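Local coordinates for putative endonuclease/exonuclease/phosphatase family protein (Bacteroides vulgatus ATCC 8482, PDB 3G6S) that probably cleaves phosphate ester bonds as a hydrolase of the DNase I-like endonuclease/exonuclease/phosphatase family, possibly acting as a nuclease, at residues L59-G64 with R84-E89; G171-T176 with F225-P230. All coordinates share one frame; numbering follows the deposited sequence.

Contact 1. Residues L59-G64 with R84-E89; sequences LPEYDG and RKDKYE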
loop_
_atom_site.group_PDB
_atom_site.type_symbol
_atom_site.label_atom_id
_atom_site.label_comp_id
_atom_site.label_asym_id
_atom_site.label_seq_id
_atom_site.Cartn_x
_atom_site.Cartn_y
_atom_site.Cartn_z
ATOM N N LEU A 59 -4.717 13.764 9.883
ATOM C CA LEU A 59 -5.282 12.539 10.460
ATOM C C LEU A 59 -4.795 12.417 11.906
ATOM O O LEU A 59 -4.027 11.507 12.244
ATOM C CB LEU A 59 -4.829 11.314 9.646
ATOM C CG LEU A 59 -5.050 11.323 8.122
ATOM C CD1 LEU A 59 -4.350 10.125 7.507
ATOM C CD2 LEU A 59 -6.529 11.308 7.797
ATOM N N PRO A 60 -5.244 13.332 12.779
ATOM C CA PRO A 60 -4.831 13.305 14.183
ATOM C C PRO A 60 -5.120 11.995 14.920
ATOM O O PRO A 60 -4.402 11.639 15.859
ATOM C CB PRO A 60 -5.578 14.492 14.776
ATOM C CG PRO A 60 -6.815 14.554 13.958
ATOM C CD PRO A 60 -6.283 14.355 12.559
ATOM N N GLU A 61 -6.164 11.282 14.501
ATOM C CA GLU A 61 -6.530 10.022 15.146
ATOM C C GLU A 61 -5.716 8.834 14.666
ATOM O O GLU A 61 -5.946 7.694 15.088
ATOM C CB GLU A 61 -8.003 9.728 14.929
ATOM C CG GLU A 61 -8.875 10.142 16.086
ATOM C CD GLU A 61 -10.331 9.830 15.826
ATOM O OE1 GLU A 61 -10.929 10.469 14.928
ATOM O OE2 GLU A 61 -10.875 8.935 16.509
ATOM N N TYR A 62 -4.753 9.109 13.799
ATOM C CA TYR A 62 -3.902 8.076 13.241
ATOM C C TYR A 62 -2.443 8.285 13.595
ATOM O O TYR A 62 -2.085 9.189 14.347
ATOM C CB TYR A 62 -4.027 8.065 11.719
ATOM C CG TYR A 62 -5.366 7.630 11.188
ATOM C CD1 TYR A 62 -6.494 8.433 11.344
ATOM C CD2 TYR A 62 -5.499 6.414 10.505
ATOM C CE1 TYR A 62 -7.727 8.043 10.837
ATOM C CE2 TYR A 62 -6.724 6.008 9.984
ATOM C CZ TYR A 62 -7.837 6.829 10.153
ATOM O OH TYR A 62 -9.051 6.445 9.628
ATOM N N ASP A 63 -1.599 7.439 13.023
ATOM C CA ASP A 63 -0.171 7.524 13.243
ATOM C C ASP A 63 0.525 6.920 12.034
ATOM O O ASP A 63 0.013 5.982 11.427
ATOM C CB ASP A 63 0.204 6.769 14.513
ATOM C CG ASP A 63 1.207 7.519 15.350
ATOM O OD1 ASP A 63 2.357 7.694 14.878
ATOM O OD2 ASP A 63 0.838 7.942 16.472
ATOM N N GLY A 64 1.687 7.460 11.679
ATOM C CA GLY A 64 2.401 6.955 10.523
ATOM C C GLY A 64 3.638 6.141 10.847
ATOM O O GLY A 64 4.214 6.273 11.923
ATOM N N ARG A 84 -5.182 3.549 13.123
ATOM C CA ARG A 84 -5.912 4.162 14.232
ATOM C C ARG A 84 -5.134 3.952 15.540
ATOM O O ARG A 84 -4.992 2.823 16.002
ATOM C CB ARG A 84 -7.297 3.525 14.357
ATOM C CG ARG A 84 -8.216 3.818 13.197
ATOM C CD ARG A 84 -8.614 5.276 13.189
ATOM N NE ARG A 84 -9.311 5.637 14.414
ATOM C CZ ARG A 84 -10.482 5.130 14.775
ATOM N NH1 ARG A 84 -11.088 4.241 13.995
ATOM N NH2 ARG A 84 -11.039 5.500 15.922
ATOM N N LYS A 85 -4.640 5.039 16.130
ATOM C CA LYS A 85 -3.869 4.979 17.379
ATOM C C LYS A 85 -4.594 4.215 18.481
ATOM O O LYS A 85 -3.990 3.411 19.191
ATOM C CB LYS A 85 -3.580 6.392 17.892
ATOM C CG LYS A 85 -3.127 7.360 16.821
ATOM C CD LYS A 85 -3.076 8.803 17.316
ATOM C CE LYS A 85 -1.851 9.069 18.174
ATOM N NZ LYS A 85 -1.672 10.524 18.443
ATOM N N ASP A 86 -5.892 4.478 18.609
ATOM C CA ASP A 86 -6.727 3.865 19.631
ATOM C C ASP A 86 -7.175 2.436 19.333
ATOM O O ASP A 86 -7.571 1.709 20.241
ATOM C CB ASP A 86 -7.954 4.751 19.899
ATOM C CG ASP A 86 -8.770 5.027 18.642
ATOM O OD1 ASP A 86 -8.246 5.678 17.699
ATOM O OD2 ASP A 86 -9.948 4.596 18.592
ATOM N N LYS A 87 -7.118 2.023 18.072
ATOM C CA LYS A 87 -7.533 0.669 17.723
ATOM C C LYS A 87 -6.415 -0.360 17.704
ATOM O O LYS A 87 -6.599 -1.481 18.169
ATOM C CB LYS A 87 -8.215 0.647 16.357
ATOM C CG LYS A 87 -9.693 0.944 16.361
ATOM C CD LYS A 87 -10.308 0.246 15.161
ATOM C CE LYS A 87 -11.777 0.541 14.995
ATOM N NZ LYS A 87 -12.312 -0.257 13.858
ATOM N N TYR A 88 -5.259 0.019 17.168
ATOM C CA TYR A 88 -4.139 -0.910 17.063
ATOM C C TYR A 88 -2.846 -0.441 17.711
ATOM O O TYR A 88 -2.529 0.751 17.717
ATOM C CB TYR A 88 -3.864 -1.201 15.591
ATOM C CG TYR A 88 -5.121 -1.442 14.802
ATOM C CD1 TYR A 88 -5.765 -2.679 14.839
ATOM C CD2 TYR A 88 -5.707 -0.411 14.072
ATOM C CE1 TYR A 88 -6.965 -2.878 14.172
ATOM C CE2 TYR A 88 -6.908 -0.598 13.403
ATOM C CZ TYR A 88 -7.535 -1.828 13.456
ATOM O OH TYR A 88 -8.741 -2.007 12.814
ATOM N N GLU A 89 -2.093 -1.394 18.252
ATOM C CA GLU A 89 -0.813 -1.094 18.872
ATOM C C GLU A 89 0.277 -1.698 17.998
ATOM O O GLU A 89 0.111 -2.787 17.458
ATOM C CB GLU A 89 -0.737 -1.706 20.261
ATOM C CG GLU A 89 0.502 -1.304 21.031
ATOM C CD GLU A 89 0.844 -2.310 22.108
ATOM O OE1 GLU A 89 -0.077 -2.727 22.848
ATOM O OE2 GLU A 89 2.035 -2.681 22.223
#

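Contact 2. Residues G171-T176 with F225-P230; sequences GDFNVT and FIFVTP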
loop_
_atom_site.group_PDB
_atom_site.type_symbol
_atom_site.label_atom_id
_atom_site.label_comp_id
_atom_site.label_asym_id
_atom_site.label_seq_id
_atom_site.Cartn_x
_atom_site.Cartn_y
_atom_site.Cartn_z
ATOM N N GLY A 171 0.192 -2.125 -1.826
ATOM C CA GLY A 171 1.163 -1.345 -2.560
ATOM C C GLY A 171 0.884 -1.179 -4.030
ATOM O O GLY A 171 -0.102 -1.688 -4.565
ATOM N N ASP A 172 1.773 -0.435 -4.676
ATOM C CA ASP A 172 1.696 -0.188 -6.096
ATOM C C ASP A 172 2.746 -1.101 -6.696
ATOM O O ASP A 172 3.933 -0.986 -6.389
ATOM C CB ASP A 172 2.054 1.258 -6.407
ATOM C CG ASP A 172 1.776 1.623 -7.842
ATOM O OD1 ASP A 172 2.087 0.804 -8.740
ATOM O OD2 ASP A 172 1.252 2.733 -8.070
ATOM N N PHE A 173 2.316 -2.003 -7.557
ATOM C CA PHE A 173 3.251 -2.918 -8.164
ATOM C C PHE A 173 3.658 -2.567 -9.592
ATOM O O PHE A 173 4.514 -3.235 -10.178
ATOM C CB PHE A 173 2.674 -4.328 -8.097
ATOM C CG PHE A 173 2.368 -4.775 -6.702
ATOM C CD1 PHE A 173 1.258 -4.267 -6.022
ATOM C CD2 PHE A 173 3.227 -5.657 -6.040
ATOM C CE1 PHE A 173 1.005 -4.625 -4.698
ATOM C CE2 PHE A 173 2.989 -6.026 -4.713
ATOM C CZ PHE A 173 1.872 -5.505 -4.034
ATOM N N ASN A 174 3.047 -1.528 -10.149
ATOM C CA ASN A 174 3.359 -1.099 -11.504
ATOM C C ASN A 174 3.184 -2.182 -12.553
ATOM O O ASN A 174 3.912 -2.218 -13.542
ATOM C CB ASN A 174 4.788 -0.564 -11.596
ATOM C CG ASN A 174 4.917 0.833 -11.061
ATOM O OD1 ASN A 174 4.151 1.731 -11.431
ATOM N ND2 ASN A 174 5.903 1.040 -10.200
ATOM N N VAL A 175 2.244 -3.089 -12.328
ATOM C CA VAL A 175 1.975 -4.149 -13.297
ATOM C C VAL A 175 0.545 -4.616 -13.122
ATOM O O VAL A 175 -0.116 -4.286 -12.135
ATOM C CB VAL A 175 2.937 -5.359 -13.130
ATOM C CG1 VAL A 175 4.316 -4.998 -13.655
ATOM C CG2 VAL A 175 3.020 -5.775 -11.668
ATOM N N THR A 176 0.042 -5.359 -14.090
ATOM C CA THR A 176 -1.311 -5.842 -13.956
ATOM C C THR A 176 -1.235 -7.280 -13.475
ATOM O O THR A 176 -0.158 -7.777 -13.133
ATOM C CB THR A 176 -2.071 -5.789 -15.294
ATOM O OG1 THR A 176 -1.406 -6.611 -16.265
ATOM C CG2 THR A 176 -2.150 -4.360 -15.791
ATOM N N PHE A 225 -2.589 -3.405 -5.701
ATOM C CA PHE A 225 -3.231 -4.598 -5.155
ATOM C C PHE A 225 -3.174 -4.743 -3.644
ATOM O O PHE A 225 -2.349 -4.132 -2.960
ATOM C CB PHE A 225 -2.599 -5.867 -5.749
ATOM C CG PHE A 225 -2.586 -5.905 -7.245
ATOM C CD1 PHE A 225 -3.543 -6.639 -7.946
ATOM C CD2 PHE A 225 -1.603 -5.214 -7.957
ATOM C CE1 PHE A 225 -3.525 -6.688 -9.342
ATOM C CE2 PHE A 225 -1.567 -5.250 -9.349
ATOM C CZ PHE A 225 -2.529 -5.989 -10.049
ATOM N N ILE A 226 -4.077 -5.579 -3.147
ATOM C CA ILE A 226 -4.138 -5.922 -1.743
ATOM C C ILE A 226 -4.049 -7.450 -1.689
ATOM O O ILE A 226 -4.933 -8.156 -2.190
ATOM C CB ILE A 226 -5.457 -5.471 -1.083
ATOM C CG1 ILE A 226 -5.544 -3.948 -1.101
ATOM C CG2 ILE A 226 -5.520 -5.983 0.362
ATOM C CD1 ILE A 226 -6.798 -3.378 -0.431
ATOM N N PHE A 227 -2.973 -7.966 -1.107
ATOM C CA PHE A 227 -2.801 -9.412 -1.010
ATOM C C PHE A 227 -2.951 -9.857 0.434
ATOM O O PHE A 227 -2.480 -9.183 1.349
ATOM C CB PHE A 227 -1.422 -9.816 -1.534
ATOM C CG PHE A 227 -1.253 -9.608 -3.010
ATOM C CD1 PHE A 227 -1.899 -10.445 -3.919
ATOM C CD2 PHE A 227 -0.461 -8.565 -3.491
ATOM C CE1 PHE A 227 -1.763 -10.246 -5.283
ATOM C CE2 PHE A 227 -0.314 -8.355 -4.851
ATOM C CZ PHE A 227 -0.969 -9.200 -5.756
ATOM N N VAL A 228 -3.607 -10.993 0.639
ATOM C CA VAL A 228 -3.811 -11.504 1.992
ATOM C C VAL A 228 -3.552 -12.998 2.132
ATOM O O VAL A 228 -3.752 -13.759 1.190
ATOM C CB VAL A 228 -5.250 -11.247 2.487
ATOM C CG1 VAL A 228 -5.577 -9.758 2.413
ATOM C CG2 VAL A 228 -6.234 -12.069 1.665
ATOM N N THR A 229 -3.118 -13.415 3.316
ATOM C CA THR A 229 -2.862 -14.825 3.567
ATOM C C THR A 229 -4.194 -15.587 3.549
ATOM O O THR A 229 -5.240 -15.020 3.867
ATOM C CB THR A 229 -2.099 -15.003 4.886
ATOM O OG1 THR A 229 -2.641 -14.131 5.887
ATOM C CG2 THR A 229 -0.625 -14.658 4.675
ATOM N N PRO A 230 -4.171 -16.880 3.173
ATOM C CA PRO A 230 -5.380 -17.715 3.089
ATOM C C PRO A 230 -6.396 -17.720 4.239
ATOM O O PRO A 230 -7.568 -18.028 4.023
ATOM C CB PRO A 230 -4.819 -19.106 2.776
ATOM C CG PRO A 230 -3.478 -19.090 3.418
ATOM C CD PRO A 230 -2.952 -17.710 3.109
#

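Contact 1. Residues L59-G64 with R84-E89
Arg-84 lays the middle of its side chain against Tyr-62 and carries its guanidinium on to Glu-61. CB leaves the backbone on the side turned from 59-64, but the chain folds back: CG is anti to the carbonyl carbon, and bends at chi2 and chi3 return it to the neighbouring segment. CG only skirts the phenol ring at CE2. Arg-84 CD does the main touching, a CH-pi contact 3.8 Å from the centroid of the Tyr-62 ring and 22° off its normal, so it lies over one face. Arg-84 NE passes 4.0 Å from the carbonyl O of Glu-61. At the tip, Arg-84 NH2 sits between two acids: it is 3.0 Å from Asp-86 OD2 and 3.5 Å from Glu-61 OE2. The second approach is long, and the Glu-61 carboxylate plane is turned 71° from the guanidinium, which argues against a flat two-pronged pairing.

The backbones are tied by a single hydrogen bond between the segments, from Lys-85 N to Glu-61 O (3.1 Å, 157° at the hydrogen). Beyond it the aliphatic part of Lys-85 runs past the carbonyls of 60-62, and Lys-85 CE reaches Asp-63 OD2 at 3.4 Å. NZ comes near that carboxylate without forming a salt bridge.

Tyr-62 roots the contact in the fold: its hydroxyl is hydrogen-bonded to Leu-39 O, and its side chain also packs on Ile-34 of helix 27-36. Here, where the turn of 59-62 meets the turn after strand 81-84, one guanidinium serves two carboxylates whose nearest oxygens, Glu-61 OE2 and Asp-86 OD1, are 4.4 Å apart; its positive charge probably offsets their mutual repulsion. The contact is thus mixed, a salt-bridge network at the surface with aliphatic packing on a buried aromatic ring below it.

Contact 2. Residues G171-T176 with F225-P230
Gly-171 pairs with Phe-225 between antiparallel strands: Phe-225 N donates to Gly-171 O at 3.2 Å, while the return bond from Gly-171 N is weak. Gly-171 has phi/psi of 149/179°, at which a side chain would be jammed against the preceding carbonyl O. It opens the Gly-Asp-Phe-Asn motif that ends a core strand in this family. Asp-172 turns its side chain away from 225-230; Asp-172 OD1 accepts from Asn-174 N (2.9 Å) in an Asx turn, and OD2 is hydrogen-bonded to Asn-10. With His-251 and Asp-224 also close, this is consistent with the family's active site. Phe-173 then carries the apolar contact. Its ring receives the edge of Phe-227 over one face in an offset edge-to-face pair, planes at 88° and Phe-173 CZ 3.7 Å from Phe-227 CE2. Phe-173 CD1 meets Phe-225 CD2 at 3.6 Å, the two rings oblique to each other. An alanine in place of Phe-173 would probably open a gap beside the Phe-225 and Phe-227 rings and leave the edge of Phe-227 without the face it meets. Val-175 brings its carbonyl O into the plane of the Phe-225 ring, 3.3 Å from Phe-225 CE2, and the backbone of Thr-176 passes beside CZ. Helix 180-186 adjoins the cluster: Tyr-182 meets the Phe-225 ring, Ile-185 and Thr-186 touch Phe-227, and Phe-139, just beyond strand 131-138, meets Phe-173.

Both segments of contact 1 precede both segments of contact 2 in the chain, and the centres of the two contacts lie about 24 Å apart; the nearest atoms are about 13 Å apart and do not touch. Contact 1 is at the surface, where strand 62-65, at the edge of one mixed sheet, approaches the passage from strand 81-84 into strand 88-97. Strand 88-97 is an edge strand of the second mixed sheet. Contact 2 joins adjacent strands 167-172 and 224-228 of that sheet, at the end of 167-172 and the loop after it. Contact 1 thus lies where the chain crosses between sheets, consistent with the two-sheet core of DNase I-like proteins.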